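Side-chain contact in uncharacterized protein (Lodderomyces elongisporus NRRL YB-4239, PDB 4EXJ), which is of unknown function but belongs to the glutathione S-transferase superfamily and resembles the yeast regulator URE2, so it may bind glutathione: residues 97-100 with 101-105. Residues are numbered along the deposited sequence; the frame is centred on the assembly and turned at random.
Sequences WEQN and ELLFY
N100 and F104 run alongside each other one helical turn apart: the amide nitrogen ND2 of N100 meets the edge of the F104 ring in its plane, 3.8 Å from CE2, with amide and ring planes 69° apart. Q99 and L103 repeat this i to i+4 pairing through aliphatic carbon, CG of Q99 standing 4.2 Å from CD1 of L103. With CG anti to the backbone N (chi1 171°), the extended Q99 chain lays its CG beside L103 while OE1 of the buried Q99 accepts the backbone N-H of Y87. In E101, chi1 of 71° directs CG against the carbonyl O of E98, at 3.2 Å, from where the chain runs on extended.

Helix 93-120 is the first long helix of the mainly helical C-terminal domain of the glutathione S-transferase fold, and its side bearing W97, N100, E101 and F104 faces the second subunit. F104 suits this side by stacking on F104 of that subunit. Asparagine and glutamate suit it by their polar ends: ND2 of N100 donates to OD1 of N70, and OE2 of E101 accepts from the N of T66, both of the second subunit. L102 and L103 face inward, on helix 163-179.

Successive i to i+4 backbone bonds carry the turn, from E101 N to W97 O through F104 N to N100 O.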
loop_
_atom_site.group_PDB
_atom_site.type_symbol
_atom_site.label_atom_id
_atom_site.label_comp_id
_atom_site.label_asym_id
_atom_site.label_seq_id
_atom_site.Cartn_x
_atom_site.Cartn_y
_atom_site.Cartn_z
ATOM N N TRP B 97 -13.359 6.281 5.026
ATOM C CA TRP B 97 -12.942 5.609 3.775
ATOM C C TRP B 97 -12.006 6.446 2.913
ATOM O O TRP B 97 -11.129 5.884 2.258
ATOM C CB TRP B 97 -14.124 5.065 2.981
ATOM C CG TRP B 97 -14.837 3.981 3.762
ATOM C CD1 TRP B 97 -16.078 4.074 4.335
ATOM C CD2 TRP B 97 -14.324 2.684 4.119
ATOM N NE1 TRP B 97 -16.374 2.909 5.009
ATOM C CE2 TRP B 97 -15.321 2.040 4.883
ATOM C CE3 TRP B 97 -13.133 1.985 3.836
ATOM C CZ2 TRP B 97 -15.149 0.755 5.398
ATOM C CZ3 TRP B 97 -12.968 0.695 4.352
ATOM C CH2 TRP B 97 -13.977 0.097 5.114
ATOM N N GLU B 98 -12.170 7.768 2.919
ATOM C CA GLU B 98 -11.236 8.638 2.185
ATOM C C GLU B 98 -9.851 8.507 2.819
ATOM O O GLU B 98 -8.837 8.371 2.115
ATOM C CB GLU B 98 -11.674 10.113 2.227
ATOM C CG GLU B 98 -12.865 10.469 1.308
ATOM C CD GLU B 98 -13.390 11.881 1.515
ATOM O OE1 GLU B 98 -12.625 12.733 2.024
ATOM O OE2 GLU B 98 -14.569 12.138 1.162
ATOM N N GLN B 99 -9.815 8.567 4.150
ATOM C CA GLN B 99 -8.589 8.423 4.913
ATOM C C GLN B 99 -7.935 7.084 4.605
ATOM O O GLN B 99 -6.732 7.011 4.340
ATOM C CB GLN B 99 -8.954 8.520 6.407
ATOM C CG GLN B 99 -7.890 8.193 7.412
ATOM C CD GLN B 99 -8.475 8.417 8.791
ATOM O OE1 GLN B 99 -8.554 9.548 9.261
ATOM N NE2 GLN B 99 -8.940 7.352 9.415
ATOM N N ASN B 100 -8.721 6.009 4.625
ATOM C CA ASN B 100 -8.135 4.690 4.404
ATOM C C ASN B 100 -7.554 4.557 3.002
ATOM O O ASN B 100 -6.445 4.045 2.826
ATOM C CB ASN B 100 -9.180 3.598 4.641
ATOM C CG ASN B 100 -8.630 2.427 5.414
ATOM O OD1 ASN B 100 -8.134 2.584 6.534
ATOM N ND2 ASN B 100 -8.767 1.239 4.852
ATOM N N GLU B 101 -8.301 5.002 1.991
ATOM C CA GLU B 101 -7.799 4.858 0.630
ATOM C C GLU B 101 -6.532 5.689 0.445
ATOM O O GLU B 101 -5.596 5.239 -0.222
ATOM C CB GLU B 101 -8.884 5.154 -0.421
ATOM C CG GLU B 101 -9.287 6.577 -0.534
ATOM C CD GLU B 101 -10.541 6.774 -1.382
ATOM O OE1 GLU B 101 -10.757 7.913 -1.852
ATOM O OE2 GLU B 101 -11.308 5.800 -1.572
ATOM N N LEU B 102 -6.493 6.897 1.007
ATOM C CA LEU B 102 -5.278 7.728 0.851
ATOM C C LEU B 102 -4.062 7.183 1.570
ATOM O O LEU B 102 -2.929 7.378 1.101
ATOM C CB LEU B 102 -5.522 9.193 1.234
ATOM C CG LEU B 102 -6.400 9.881 0.189
ATOM C CD1 LEU B 102 -6.825 11.243 0.716
ATOM C CD2 LEU B 102 -5.683 10.011 -1.149
ATOM N N LEU B 103 -4.266 6.460 2.671
ATOM C CA LEU B 103 -3.138 5.803 3.350
ATOM C C LEU B 103 -2.603 4.642 2.491
ATOM O O LEU B 103 -1.383 4.422 2.392
ATOM C CB LEU B 103 -3.560 5.305 4.730
ATOM C CG LEU B 103 -3.822 6.426 5.738
ATOM C CD1 LEU B 103 -4.438 5.842 6.993
ATOM C CD2 LEU B 103 -2.535 7.150 6.042
ATOM N N PHE B 104 -3.498 3.899 1.842
ATOM C CA PHE B 104 -3.036 2.890 0.883
ATOM C C PHE B 104 -2.333 3.538 -0.299
ATOM O O PHE B 104 -1.259 3.093 -0.703
ATOM C CB PHE B 104 -4.192 1.997 0.401
ATOM C CG PHE B 104 -4.453 0.812 1.312
ATOM C CD1 PHE B 104 -3.711 -0.348 1.178
ATOM C CD2 PHE B 104 -5.438 0.874 2.285
ATOM C CE1 PHE B 104 -3.952 -1.434 2.017
ATOM C CE2 PHE B 104 -5.673 -0.204 3.124
ATOM C CZ PHE B 104 -4.932 -1.337 2.983
ATOM N N TYR B 105 -2.919 4.609 -0.823
ATOM C CA TYR B 105 -2.337 5.296 -1.974
ATOM C C TYR B 105 -0.934 5.848 -1.650
ATOM O O TYR B 105 0.029 5.690 -2.449
ATOM C CB TYR B 105 -3.278 6.442 -2.410
ATOM C CG TYR B 105 -2.731 7.162 -3.624
ATOM C CD1 TYR B 105 -1.811 8.183 -3.473
ATOM C CD2 TYR B 105 -3.110 6.791 -4.911
ATOM C CE1 TYR B 105 -1.268 8.827 -4.578
ATOM C CE2 TYR B 105 -2.580 7.433 -6.031
ATOM C CZ TYR B 105 -1.659 8.451 -5.846
ATOM O OH TYR B 105 -1.099 9.083 -6.943
#